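Local structure of lumazine protein (Photobacterium kishitanii, 3A35) at residues A[50-55]-A[60-65]; A[110-113]-A[118-121]; A[136-141]-A[145-150]; A[13-18]-A[22-27]. The protein binds 6,7-dimethyl-8-ribityllumazine, or its analogues riboflavin and FMN, and probably acts as the antenna that shifts luciferase emission of luminous bacteria to shorter wavelength. One frame throughout, in Å; residues are numbered along the deposited sequence.

Overall arrangement
Each of the four contacts joins the strands of a beta hairpin, in two antiparallel six-stranded barrels of matching strand order. Contacts 1 and 4 lie in the first barrel, their centres about 9 Å apart and touching because strand 58-63 runs beside strand 22-27. Contacts 2 and 3 share the second, with centres about 13 Å apart and no direct touch. Contacts 4 and 2 join the first two strands of their barrels, whereas contacts 1 and 3 bring in strands further along. All are partly buried. Contact 1 alone holds riboflavin, using splayed strands; contact 2 is regularly paired and distant from the annotated sites; contact 3 packs two isoleucines together and lays a histidine ring over a peptide; contact 4 sets a buried histidine against solvent-facing lysines.

Contact 1 (A[50-55]-A[60-65]); sequences TVVRIS and YFDIDQ. With RBF (riboflavin), chain C.
V52 N donates a nearly straight hydrogen bond to Y60 O (2.7 Å, 177° at the hydrogen), and Y60 N returns one to R53 O at 2.9 Å. Beyond this pair of bonds the strands separate, and riboflavin fits at the opening. T50 N reaches RBF O4 at 2.9 Å, while RBF N3 gives its hydrogen to D62 O at 2.8 Å. D64 N completes the grip on the pyrimidine edge through RBF O2, also at 2.8 Å. The T50 hydroxyl lies on the same side as its own backbone N (chi1 -56°), which lets OG1 donate to RBF N5 at 2.9 Å. A water joins T50 O, D62 N and RBF O4 where the strands no longer pair directly; I102, T69, S48 and A66 add further bonds to the ligand.

At the other end, the guanidinium of R53 lies flat on the Y60 ring, centres 4.6 Å apart and planes 14° apart. The Y60 hydroxyl is hydrogen-bonded to K14, two strands away, and D62 OD1 forms a salt bridge with R23 on the adjacent strand 22-27. Apolar packing comes from V51 CG2, which meets F61 CE1 at 3.6 Å. Main-chain groups thus read most of the flavin's pyrimidine edge, consistent with the same site accepting FMN and the lumazine chromophore.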
loop_
_atom_site.group_PDB
_atom_site.type_symbol
_atom_site.label_atom_id
_atom_site.label_comp_id
_atom_site.label_asym_id
_atom_site.label_seq_id
_atom_site.Cartn_x
_atom_site.Cartn_y
_atom_site.Cartn_z
ATOM N N THR A 50 8.401 -8.954 5.921
ATOM C CA THR A 50 8.942 -9.381 7.243
ATOM C C THR A 50 10.073 -8.460 7.702
ATOM O O THR A 50 11.026 -8.264 6.951
ATOM C CB THR A 50 9.492 -10.843 7.045
ATOM O OG1 THR A 50 8.420 -11.652 6.537
ATOM C CG2 THR A 50 9.967 -11.336 8.479
ATOM N N VAL A 51 9.999 -7.987 8.925
ATOM C CA VAL A 51 11.130 -7.148 9.371
ATOM C C VAL A 51 12.410 -7.982 9.522
ATOM O O VAL A 51 12.341 -9.033 10.224
ATOM C CB VAL A 51 10.744 -6.492 10.708
ATOM C CG1 VAL A 51 11.914 -5.744 11.320
ATOM C CG2 VAL A 51 9.503 -5.591 10.603
ATOM N N VAL A 52 13.485 -7.485 8.946
ATOM C CA VAL A 52 14.766 -8.213 9.025
ATOM C C VAL A 52 15.642 -7.590 10.125
ATOM O O VAL A 52 16.461 -8.339 10.660
ATOM C CB VAL A 52 15.472 -8.024 7.663
ATOM C CG1 VAL A 52 17.025 -8.128 7.802
ATOM C CG2 VAL A 52 14.794 -8.936 6.623
ATOM N N ARG A 53 15.549 -6.303 10.431
ATOM C CA ARG A 53 16.523 -5.690 11.356
ATOM C C ARG A 53 15.849 -4.403 11.798
ATOM O O ARG A 53 15.110 -3.796 10.979
ATOM C CB ARG A 53 17.860 -5.446 10.695
ATOM C CG ARG A 53 18.761 -4.496 11.375
ATOM C CD ARG A 53 19.886 -4.203 10.515
ATOM N NE ARG A 53 20.663 -3.245 11.239
ATOM C CZ ARG A 53 21.347 -2.246 10.705
ATOM N NH1 ARG A 53 21.390 -2.042 9.380
ATOM N NH2 ARG A 53 22.079 -1.517 11.577
ATOM N N ILE A 54 16.085 -3.926 12.975
ATOM C CA ILE A 54 15.721 -2.579 13.421
ATOM C C ILE A 54 16.903 -1.884 14.046
ATOM O O ILE A 54 17.596 -2.465 14.919
ATOM C CB ILE A 54 14.602 -2.628 14.344
ATOM C CG1 ILE A 54 13.376 -3.292 13.728
ATOM C CG2 ILE A 54 14.329 -1.204 14.804
ATOM C CD1 ILE A 54 12.250 -3.524 14.817
ATOM N N SER A 55 17.154 -0.685 13.559
ATOM C CA SER A 55 18.304 0.049 14.160
ATOM C C SER A 55 17.733 1.455 14.440
ATOM O O SER A 55 17.450 2.205 13.448
ATOM C CB SER A 55 19.398 0.040 13.165
ATOM O OG SER A 55 20.515 0.834 13.681
ATOM N N TYR A 60 14.095 -2.409 8.633
ATOM C CA TYR A 60 14.552 -2.950 7.387
ATOM C C TYR A 60 13.753 -4.183 6.887
ATOM O O TYR A 60 13.344 -5.057 7.688
ATOM C CB TYR A 60 16.025 -3.422 7.542
ATOM C CG TYR A 60 17.017 -2.239 7.736
ATOM C CD1 TYR A 60 17.700 -1.729 6.627
ATOM C CD2 TYR A 60 17.277 -1.711 9.002
ATOM C CE1 TYR A 60 18.639 -0.645 6.792
ATOM C CE2 TYR A 60 18.241 -0.667 9.152
ATOM C CZ TYR A 60 18.832 -0.266 8.044
ATOM O OH TYR A 60 19.754 0.837 8.126
ATOM N N PHE A 61 13.568 -4.198 5.569
ATOM C CA PHE A 61 12.854 -5.290 4.904
ATOM C C PHE A 61 13.622 -5.699 3.709
ATOM O O PHE A 61 14.156 -4.870 2.967
ATOM C CB PHE A 61 11.423 -4.800 4.403
ATOM C CG PHE A 61 10.530 -4.289 5.497
ATOM C CD1 PHE A 61 9.671 -5.198 6.164
ATOM C CD2 PHE A 61 10.561 -2.971 5.866
ATOM C CE1 PHE A 61 8.858 -4.773 7.176
ATOM C CE2 PHE A 61 9.686 -2.520 6.948
ATOM C CZ PHE A 61 8.861 -3.416 7.555
ATOM N N ASP A 62 13.638 -7.006 3.402
ATOM C CA ASP A 62 14.062 -7.462 2.076
ATOM C C ASP A 62 12.914 -7.704 1.114
ATOM O O ASP A 62 11.922 -8.435 1.560
ATOM C CB ASP A 62 14.872 -8.765 2.284
ATOM C CG ASP A 62 16.221 -8.563 2.830
ATOM O OD1 ASP A 62 16.874 -7.537 2.484
ATOM O OD2 ASP A 62 16.810 -9.414 3.570
ATOM N N ILE A 63 12.975 -7.144 -0.053
ATOM C CA ILE A 63 11.933 -7.343 -1.029
ATOM C C ILE A 63 12.585 -8.307 -2.031
ATOM O O ILE A 63 13.536 -7.965 -2.717
ATOM C CB ILE A 63 11.534 -6.004 -1.695
ATOM C CG1 ILE A 63 10.945 -5.039 -0.560
ATOM C CG2 ILE A 63 10.415 -6.187 -2.721
ATOM C CD1 ILE A 63 11.809 -4.049 -0.145
ATOM N N ASP A 64 11.987 -9.498 -2.122
ATOM C CA ASP A 64 12.540 -10.600 -2.982
ATOM C C ASP A 64 11.345 -11.257 -3.660
ATOM O O ASP A 64 11.094 -11.051 -4.807
ATOM C CB ASP A 64 13.444 -11.504 -2.174
ATOM C CG ASP A 64 12.983 -11.850 -0.796
ATOM O OD1 ASP A 64 11.798 -12.022 -0.425
ATOM O OD2 ASP A 64 13.864 -12.101 0.094
ATOM N N GLN A 65 10.586 -12.032 -2.816
ATOM C CA GLN A 65 9.420 -12.654 -3.392
ATOM C C GLN A 65 8.459 -11.697 -4.043
ATOM O O GLN A 65 7.796 -11.936 -5.011
ATOM C CB GLN A 65 8.774 -13.391 -2.272
ATOM C CG GLN A 65 7.544 -14.196 -2.704
ATOM C CD GLN A 65 6.929 -14.934 -1.493
ATOM O OE1 GLN A 65 7.538 -15.176 -0.441
ATOM N NE2 GLN A 65 5.665 -15.257 -1.700
HETATM N N1 RBF C . 7.772 -10.872 0.149
HETATM C C2 RBF C . 8.972 -10.256 0.179
HETATM O O2 RBF C . 9.507 -9.817 -0.886
HETATM N N3 RBF C . 9.667 -9.997 1.355
HETATM C C4 RBF C . 9.131 -10.377 2.610
HETATM O O4 RBF C . 9.790 -10.120 3.626
HETATM C C4A RBF C . 7.919 -11.089 2.534
HETATM N N5 RBF C . 7.395 -11.598 3.783
HETATM C C5A RBF C . 6.183 -12.284 3.712
HETATM C C6 RBF C . 5.750 -12.881 4.900
HETATM C C7 RBF C . 4.530 -13.606 4.795
HETATM C C7M RBF C . 4.090 -14.310 6.111
HETATM C C8 RBF C . 3.798 -13.710 3.651
HETATM C C8M RBF C . 2.518 -14.434 3.669
HETATM C C9 RBF C . 4.253 -13.073 2.444
HETATM C C9A RBF C . 5.499 -12.439 2.471
HETATM N N10 RBF C . 6.048 -11.884 1.266
HETATM C C10 RBF C . 7.280 -11.288 1.342
HETATM C "C1'" RBF C . 5.465 -12.085 0.004
HETATM C "C2'" RBF C . 4.729 -10.896 -0.581
HETATM O "O2'" RBF C . 3.713 -10.443 0.375
HETATM C "C3'" RBF C . 4.064 -11.238 -1.809
HETATM O "O3'" RBF C . 5.190 -11.736 -2.713
HETATM C "C4'" RBF C . 3.516 -10.030 -2.587
HETATM O "O4'" RBF C . 2.344 -9.529 -1.906
HETATM C "C5'" RBF C . 3.103 -10.393 -4.019
HETATM O "O5'" RBF C . 2.711 -9.250 -4.780
HETATM O O HOH W 1 12.085 -9.065 4.629
#

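Contact 2 (A[110-113]-A[118-121]); sequences NITE and LKVY
The Y121 ring and the side-chain amide of N110 lie side by side and point the same way, their planes only 20° apart. N110 OD1 sits 3.6 Å from Y121 CD2, and the N110 carbonyl oxygen, N110 O, meets the ring at its edge and in its plane. F156, on strand 154-160, stacks on the tyrosine, so the ring links three neighbouring strands. These residues belong to the beta hairpin of strands 104-114 and 117-123, the first two strands of the second antiparallel barrel; the two segments run antiparallel.

The backbone pairing is regular. T112 and K119 bond in both directions, T112 N to K119 O at 2.9 Å and K119 N to T112 O at 2.8 Å. Y121 N holds N110 O firmly, but the return bond from N110 N to Y121 O is weak.

Side chains alternate between the two faces of the sheet. On one, I111 packs its CG2 against L118 CD1 (3.5 Å) and swings its CD1 out to V120 CG2 (3.8 Å), the second torsion at -67° folding that methyl over the valine. E113 CG lies alongside the same L118 branch. On the other face, K119 CB passes T112 OG1 at 3.4 Å before its long, extended chain leads the amine away to a salt bridge with E114. T112 keeps its hydroxyl between its backbone N and carbonyl carbon (chi1 78°), and from there one water bridges T112 OG1 to Y121 OH, 2.7 Å from the tyrosine oxygen.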
loop_
_atom_site.group_PDB
_atom_site.type_symbol
_atom_site.label_atom_id
_atom_site.label_comp_id
_atom_site.label_asym_id
_atom_site.label_seq_id
_atom_site.Cartn_x
_atom_site.Cartn_y
_atom_site.Cartn_z
ATOM N N ASN A 110 -5.583 9.738 -13.140
ATOM C CA ASN A 110 -6.065 11.062 -12.841
ATOM C C ASN A 110 -6.360 11.146 -11.328
ATOM O O ASN A 110 -6.777 10.097 -10.672
ATOM C CB ASN A 110 -7.378 11.278 -13.676
ATOM C CG ASN A 110 -8.039 12.592 -13.442
ATOM O OD1 ASN A 110 -9.306 12.726 -13.456
ATOM N ND2 ASN A 110 -7.194 13.626 -13.275
ATOM N N ILE A 111 -6.210 12.329 -10.757
ATOM C CA ILE A 111 -6.651 12.625 -9.389
ATOM C C ILE A 111 -7.425 13.929 -9.469
ATOM O O ILE A 111 -6.995 14.909 -10.130
ATOM C CB ILE A 111 -5.422 12.989 -8.490
ATOM C CG1 ILE A 111 -4.392 11.886 -8.596
ATOM C CG2 ILE A 111 -5.832 13.331 -7.050
ATOM C CD1 ILE A 111 -4.957 10.678 -7.969
ATOM N N THR A 112 -8.486 14.025 -8.714
ATOM C CA THR A 112 -9.109 15.323 -8.552
ATOM C C THR A 112 -9.453 15.450 -7.094
ATOM O O THR A 112 -9.983 14.508 -6.470
ATOM C CB THR A 112 -10.295 15.502 -9.496
ATOM O OG1 THR A 112 -11.433 14.813 -9.007
ATOM C CG2 THR A 112 -9.962 14.989 -10.943
ATOM N N GLU A 113 -9.079 16.584 -6.506
ATOM C CA GLU A 113 -9.525 16.911 -5.158
ATOM C C GLU A 113 -10.701 17.867 -5.196
ATOM O O GLU A 113 -10.487 19.031 -5.549
ATOM C CB GLU A 113 -8.396 17.595 -4.422
ATOM C CG GLU A 113 -7.182 16.738 -4.293
ATOM C CD GLU A 113 -5.914 17.549 -4.513
ATOM O OE1 GLU A 113 -5.744 18.580 -3.809
ATOM O OE2 GLU A 113 -5.090 17.171 -5.388
ATOM N N LEU A 118 -11.090 12.926 -2.222
ATOM C CA LEU A 118 -9.899 12.669 -3.049
ATOM C C LEU A 118 -10.405 11.588 -4.055
ATOM O O LEU A 118 -10.635 10.428 -3.676
ATOM C CB LEU A 118 -8.754 12.190 -2.142
ATOM C CG LEU A 118 -7.477 11.886 -2.933
ATOM C CD1 LEU A 118 -6.861 13.056 -3.673
ATOM C CD2 LEU A 118 -6.355 11.254 -2.118
ATOM N N LYS A 119 -10.638 11.992 -5.309
ATOM C CA LYS A 119 -11.135 11.137 -6.343
ATOM C C LYS A 119 -9.928 10.608 -7.093
ATOM O O LYS A 119 -9.228 11.346 -7.745
ATOM C CB LYS A 119 -11.986 11.961 -7.291
ATOM C CG LYS A 119 -13.193 12.462 -6.604
ATOM C CD LYS A 119 -14.276 13.007 -7.566
ATOM C CE LYS A 119 -15.451 13.450 -6.701
ATOM N NZ LYS A 119 -16.404 14.094 -7.663
ATOM N N VAL A 120 -9.713 9.298 -7.076
ATOM C CA VAL A 120 -8.529 8.668 -7.671
ATOM C C VAL A 120 -9.032 7.729 -8.717
ATOM O O VAL A 120 -9.867 6.849 -8.433
ATOM C CB VAL A 120 -7.732 7.925 -6.532
ATOM C CG1 VAL A 120 -6.518 7.208 -7.224
ATOM C CG2 VAL A 120 -7.290 8.953 -5.441
ATOM N N TYR A 121 -8.449 7.800 -9.899
ATOM C CA TYR A 121 -8.737 6.983 -11.085
ATOM C C TYR A 121 -7.519 6.188 -11.468
ATOM O O TYR A 121 -6.465 6.776 -11.721
ATOM C CB TYR A 121 -9.144 7.900 -12.295
ATOM C CG TYR A 121 -10.362 8.756 -11.950
ATOM C CD1 TYR A 121 -11.637 8.313 -12.252
ATOM C CD2 TYR A 121 -10.224 9.961 -11.293
ATOM C CE1 TYR A 121 -12.786 9.082 -11.922
ATOM C CE2 TYR A 121 -11.351 10.730 -10.885
ATOM C CZ TYR A 121 -12.613 10.294 -11.236
ATOM O OH TYR A 121 -13.721 11.101 -10.818
HETATM O O HOH W 2 -13.000 13.671 -11.260
#

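Contact 3 (A[136-141]-A[145-150]); sequences DHIGIN and HSIEEI
A tight hairpin of strands 137-140 and 143-151 in the second barrel brings I138 opposite H145 as an antiparallel hydrogen-bonded pair. I138 N donates to H145 O at 2.9 Å, and H145 N returns a bond to I138 O at 3.1 Å; in both, the donor is tilted from the carbonyl plane. One step on, H137 and S146 form a non-hydrogen-bonded pair, their CA atoms only 4.0 Å apart. I147 N then closes the pairing with an almost straight bond to D136 O (3.2 Å, 175° at the hydrogen).

Two histidines give the contact its character. The H137 ring is laid over the peptide joining H145 and S146: S146 N sits 3.6 Å above the ring plane, over its centre, while H145 C lies nearer the rim. A first torsion of -91°, well off the usual staggered value, turns the ring flat above this peptide. H145 folds back onto its own strand, where ND1 donates to a lone pair of S146 O at 2.9 Å, with the acceptor close to the imidazole plane. That bond fixes the turn of the ring, which also meets Y159 edge-to-face.

Apolar packing comes from the isoleucines. I138 CG2 crosses I147 CG1 at 3.7 Å, and that same I147 carbon passes D136 O. I138 goes on to touch I155 and V180, on two other strands, while I147 packs against I132. Further along, E148 and E149 both face F156, a classic beta bulge that interrupts strand 143-151 within this closed antiparallel barrel.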
loop_
_atom_site.group_PDB
_atom_site.type_symbol
_atom_site.label_atom_id
_atom_site.label_comp_id
_atom_site.label_asym_id
_atom_site.label_seq_id
_atom_site.Cartn_x
_atom_site.Cartn_y
_atom_site.Cartn_z
ATOM N N ASP A 136 -17.176 -4.563 -4.937
ATOM C CA ASP A 136 -16.199 -5.044 -4.007
ATOM C C ASP A 136 -15.316 -3.868 -3.548
ATOM O O ASP A 136 -15.359 -2.793 -4.121
ATOM C CB ASP A 136 -15.358 -6.125 -4.697
ATOM C CG ASP A 136 -16.058 -7.485 -4.724
ATOM O OD1 ASP A 136 -15.491 -8.368 -5.399
ATOM O OD2 ASP A 136 -17.122 -7.704 -4.032
ATOM N N HIS A 137 -14.618 -4.106 -2.464
ATOM C CA HIS A 137 -13.608 -3.218 -2.006
ATOM C C HIS A 137 -12.367 -3.585 -2.823
ATOM O O HIS A 137 -12.275 -4.573 -3.568
ATOM C CB HIS A 137 -13.299 -3.469 -0.512
ATOM C CG HIS A 137 -14.103 -2.650 0.483
ATOM N ND1 HIS A 137 -15.471 -2.553 0.431
ATOM C CD2 HIS A 137 -13.716 -1.955 1.589
ATOM C CE1 HIS A 137 -15.903 -1.800 1.436
ATOM N NE2 HIS A 137 -14.857 -1.421 2.151
ATOM N N ILE A 138 -11.401 -2.680 -2.733
ATOM C CA ILE A 138 -10.102 -2.934 -3.372
ATOM C C ILE A 138 -9.103 -2.273 -2.397
ATOM O O ILE A 138 -9.320 -1.249 -1.770
ATOM C CB ILE A 138 -10.049 -2.343 -4.757
ATOM C CG1 ILE A 138 -8.794 -2.841 -5.535
ATOM C CG2 ILE A 138 -10.081 -0.816 -4.814
ATOM C CD1 ILE A 138 -8.911 -2.525 -7.010
ATOM N N GLY A 139 -7.911 -2.887 -2.374
ATOM C CA GLY A 139 -6.730 -2.286 -1.650
ATOM C C GLY A 139 -5.803 -1.569 -2.648
ATOM O O GLY A 139 -5.352 -2.160 -3.603
ATOM N N ILE A 140 -5.517 -0.321 -2.307
ATOM C CA ILE A 140 -4.567 0.502 -3.120
ATOM C C ILE A 140 -3.510 0.946 -2.076
ATOM O O ILE A 140 -3.811 1.680 -1.123
ATOM C CB ILE A 140 -5.222 1.768 -3.713
ATOM C CG1 ILE A 140 -6.361 1.335 -4.687
ATOM C CG2 ILE A 140 -4.121 2.589 -4.367
ATOM C CD1 ILE A 140 -5.896 0.534 -5.824
ATOM N N ASN A 141 -2.263 0.469 -2.281
ATOM C CA ASN A 141 -1.237 0.730 -1.290
ATOM C C ASN A 141 -1.605 0.467 0.174
ATOM O O ASN A 141 -1.129 1.157 1.082
ATOM C CB ASN A 141 -0.658 2.151 -1.420
ATOM C CG ASN A 141 0.135 2.457 -2.652
ATOM O OD1 ASN A 141 0.435 3.747 -2.810
ATOM N ND2 ASN A 141 0.578 1.532 -3.373
ATOM N N HIS A 145 -10.963 0.243 0.371
ATOM C CA HIS A 145 -12.130 1.137 0.228
ATOM C C HIS A 145 -12.943 0.532 -0.899
ATOM O O HIS A 145 -12.413 -0.150 -1.801
ATOM C CB HIS A 145 -11.685 2.539 -0.157
ATOM C CG HIS A 145 -12.730 3.594 0.003
ATOM N ND1 HIS A 145 -13.713 3.817 -0.938
ATOM C CD2 HIS A 145 -12.962 4.437 1.035
ATOM C CE1 HIS A 145 -14.482 4.817 -0.503
ATOM N NE2 HIS A 145 -14.044 5.207 0.677
ATOM N N SER A 146 -14.263 0.805 -0.831
ATOM C CA SER A 146 -15.142 0.426 -1.956
ATOM C C SER A 146 -14.754 1.092 -3.261
ATOM O O SER A 146 -14.336 2.236 -3.242
ATOM C CB SER A 146 -16.610 0.856 -1.687
ATOM O OG SER A 146 -16.666 2.234 -1.260
ATOM N N ILE A 147 -14.910 0.351 -4.368
ATOM C CA ILE A 147 -14.825 0.893 -5.746
ATOM C C ILE A 147 -16.071 1.744 -5.980
ATOM O O ILE A 147 -17.209 1.354 -5.531
ATOM C CB ILE A 147 -14.692 -0.223 -6.741
ATOM C CG1 ILE A 147 -13.370 -0.993 -6.413
ATOM C CG2 ILE A 147 -14.809 0.312 -8.168
ATOM C CD1 ILE A 147 -13.225 -2.243 -7.295
ATOM N N GLU A 148 -15.970 2.930 -6.614
ATOM C CA GLU A 148 -17.112 3.761 -6.920
ATOM C C GLU A 148 -17.739 3.357 -8.240
ATOM O O GLU A 148 -18.965 3.212 -8.369
ATOM C CB GLU A 148 -16.664 5.206 -6.978
ATOM C CG GLU A 148 -17.800 6.036 -6.790
ATOM C CD GLU A 148 -18.351 6.017 -5.325
ATOM O OE1 GLU A 148 -17.740 5.600 -4.322
ATOM O OE2 GLU A 148 -19.483 6.473 -5.180
ATOM N N GLU A 149 -16.925 3.292 -9.277
ATOM C CA GLU A 149 -17.307 2.966 -10.633
ATOM C C GLU A 149 -16.138 2.362 -11.426
ATOM O O GLU A 149 -14.948 2.598 -11.060
ATOM C CB GLU A 149 -17.739 4.256 -11.314
ATOM C CG GLU A 149 -18.916 5.064 -10.771
ATOM C CD GLU A 149 -18.908 6.553 -11.354
ATOM O OE1 GLU A 149 -18.380 6.745 -12.502
ATOM O OE2 GLU A 149 -19.383 7.520 -10.636
ATOM N N ILE A 150 -16.409 1.523 -12.434
ATOM C CA ILE A 150 -15.405 1.029 -13.349
ATOM C C ILE A 150 -15.840 1.427 -14.749
ATOM O O ILE A 150 -16.994 1.161 -15.130
ATOM C CB ILE A 150 -15.230 -0.459 -13.194
ATOM C CG1 ILE A 150 -14.875 -0.782 -11.750
ATOM C CG2 ILE A 150 -14.159 -0.999 -14.230
ATOM C CD1 ILE A 150 -14.760 -2.290 -11.340
#

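Contact 4 (A[13-18]-A[22-27]); sequences KKISKN and QRHGIT
I15 and H24 pack side by side at the tight centre of the contact, with I15 CG1 over the middle of the imidazole face, 4.1 Å from the ring centroid, as a CH-pi contact. The two strands form the opening hairpin of the first antiparallel barrel, running 174° apart. H24 NE2 donates to Q22 OE1 at 2.9 Å, almost straight at 177° and in the ring plane, so the glutamine fixes the turn of the ring; Q22 NE2 is held in turn by R73 O. S16 and R23, whose side chains lie on the opposite face from I15 and H24, pair through their backbones, S16 N lying 2.8 Å from R23 O.

Towards K13 the register slips. K13 and K14 both face G25 in a classic beta bulge, and G25 O accepts from K13 N at 2.7 Å and from K14 N at 3.2 Å.

The solvent side is looser. The extended chain of K13 runs past T27, with CB 3.7 Å from T27 OG1, and its amine meets the threonine hydroxyl through a water. On the S16 and R23 face, another water donates to R23 O at 3.0 Å and bonds S16 OG at 2.9 Å.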
loop_
_atom_site.group_PDB
_atom_site.type_symbol
_atom_site.label_atom_id
_atom_site.label_comp_id
_atom_site.label_asym_id
_atom_site.label_seq_id
_atom_site.Cartn_x
_atom_site.Cartn_y
_atom_site.Cartn_z
ATOM N N LYS A 13 14.630 5.462 3.967
ATOM C CA LYS A 13 15.912 6.111 4.380
ATOM C C LYS A 13 17.057 5.539 3.538
ATOM O O LYS A 13 18.011 6.298 3.170
ATOM C CB LYS A 13 16.080 5.838 5.831
ATOM C CG LYS A 13 17.309 6.499 6.358
ATOM C CD LYS A 13 17.497 6.609 7.783
ATOM C CE LYS A 13 18.404 7.832 8.225
ATOM N NZ LYS A 13 18.673 7.396 9.685
ATOM N N LYS A 14 16.997 4.280 3.152
ATOM C CA LYS A 14 18.139 3.605 2.530
ATOM C C LYS A 14 17.582 2.526 1.594
ATOM O O LYS A 14 16.581 1.887 1.914
ATOM C CB LYS A 14 18.966 2.772 3.589
ATOM C CG LYS A 14 19.588 3.565 4.720
ATOM C CD LYS A 14 20.520 2.645 5.579
ATOM C CE LYS A 14 21.230 3.418 6.713
ATOM N NZ LYS A 14 21.655 2.500 7.755
ATOM N N ILE A 15 18.169 2.307 0.423
ATOM C CA ILE A 15 17.804 1.223 -0.481
ATOM C C ILE A 15 19.112 0.557 -0.923
ATOM O O ILE A 15 20.006 1.223 -1.470
ATOM C CB ILE A 15 17.038 1.680 -1.618
ATOM C CG1 ILE A 15 15.757 2.411 -1.191
ATOM C CG2 ILE A 15 16.745 0.512 -2.667
ATOM C CD1 ILE A 15 15.132 3.034 -2.356
ATOM N N SER A 16 19.189 -0.747 -0.777
ATOM C CA SER A 16 20.332 -1.573 -1.299
ATOM C C SER A 16 19.877 -2.287 -2.486
ATOM O O SER A 16 18.819 -3.052 -2.371
ATOM C CB SER A 16 20.672 -2.600 -0.237
ATOM O OG SER A 16 21.213 -2.036 0.968
ATOM N N LYS A 17 20.533 -2.018 -3.648
ATOM C CA LYS A 17 20.114 -2.650 -4.829
ATOM C C LYS A 17 20.819 -3.951 -5.052
ATOM O O LYS A 17 22.008 -3.920 -5.498
ATOM C CB LYS A 17 20.401 -1.662 -5.935
ATOM C CG LYS A 17 19.707 -0.243 -5.630
ATOM C CD LYS A 17 19.024 0.297 -6.844
ATOM C CE LYS A 17 17.724 1.051 -6.394
ATOM N NZ LYS A 17 16.867 0.183 -5.494
ATOM N N ASN A 18 20.125 -5.092 -4.943
ATOM C CA ASN A 18 20.754 -6.360 -5.080
ATOM C C ASN A 18 20.196 -7.093 -6.221
ATOM O O ASN A 18 20.093 -8.306 -6.151
ATOM C CB ASN A 18 20.603 -7.241 -3.845
ATOM C CG ASN A 18 21.006 -6.538 -2.537
ATOM O OD1 ASN A 18 22.193 -6.256 -2.342
ATOM N ND2 ASN A 18 20.016 -6.355 -1.569
ATOM N N GLN A 22 15.919 -6.333 -3.080
ATOM C CA GLN A 22 16.372 -5.047 -2.547
ATOM C C GLN A 22 16.170 -5.039 -1.080
ATOM O O GLN A 22 15.148 -5.565 -0.576
ATOM C CB GLN A 22 15.590 -3.894 -3.130
ATOM C CG GLN A 22 15.844 -3.699 -4.608
ATOM C CD GLN A 22 15.103 -2.570 -5.237
ATOM O OE1 GLN A 22 14.320 -1.869 -4.587
ATOM N NE2 GLN A 22 15.429 -2.233 -6.492
ATOM N N ARG A 23 16.994 -4.334 -0.325
ATOM C CA ARG A 23 16.741 -4.120 1.099
ATOM C C ARG A 23 16.428 -2.672 1.313
ATOM O O ARG A 23 17.222 -1.784 0.929
ATOM C CB ARG A 23 17.936 -4.599 1.983
ATOM C CG ARG A 23 17.759 -4.207 3.434
ATOM C CD ARG A 23 18.744 -4.883 4.365
ATOM N NE ARG A 23 18.578 -6.342 4.300
ATOM C CZ ARG A 23 19.401 -7.169 4.972
ATOM N NH1 ARG A 23 20.434 -6.666 5.642
ATOM N NH2 ARG A 23 19.253 -8.470 4.796
ATOM N N HIS A 24 15.239 -2.413 1.883
ATOM C CA HIS A 24 14.823 -1.085 2.141
ATOM C C HIS A 24 14.832 -0.823 3.659
ATOM O O HIS A 24 14.245 -1.637 4.458
ATOM C CB HIS A 24 13.388 -0.853 1.681
ATOM C CG HIS A 24 13.245 -0.808 0.206
ATOM N ND1 HIS A 24 12.308 -0.065 -0.441
ATOM C CD2 HIS A 24 13.995 -1.392 -0.778
ATOM C CE1 HIS A 24 12.416 -0.208 -1.755
ATOM N NE2 HIS A 24 13.434 -1.050 -2.004
ATOM N N GLY A 25 15.485 0.292 4.094
ATOM C CA GLY A 25 15.443 0.732 5.453
ATOM C C GLY A 25 14.448 1.874 5.534
ATOM O O GLY A 25 14.672 2.878 4.791
ATOM N N ILE A 26 13.479 1.773 6.384
ATOM C CA ILE A 26 12.344 2.720 6.405
ATOM C C ILE A 26 12.308 3.339 7.783
ATOM O O ILE A 26 12.148 2.660 8.803
ATOM C CB ILE A 26 11.028 1.971 6.054
ATOM C CG1 ILE A 26 11.160 1.270 4.670
ATOM C CG2 ILE A 26 9.889 2.972 6.021
ATOM C CD1 ILE A 26 9.915 0.440 4.288
ATOM N N THR A 27 12.355 4.691 7.874
ATOM C CA THR A 27 12.123 5.374 9.161
ATOM C C THR A 27 10.691 5.293 9.551
ATOM O O THR A 27 9.743 5.664 8.791
ATOM C CB THR A 27 12.473 6.865 8.971
ATOM O OG1 THR A 27 13.849 6.962 8.588
ATOM C CG2 THR A 27 12.254 7.644 10.270
HETATM O O HOH W 3 15.746 7.662 10.518
HETATM O O HOH W 4 19.322 -0.830 2.802
HETATM O O HOH W 5 14.339 0.971 -5.162
#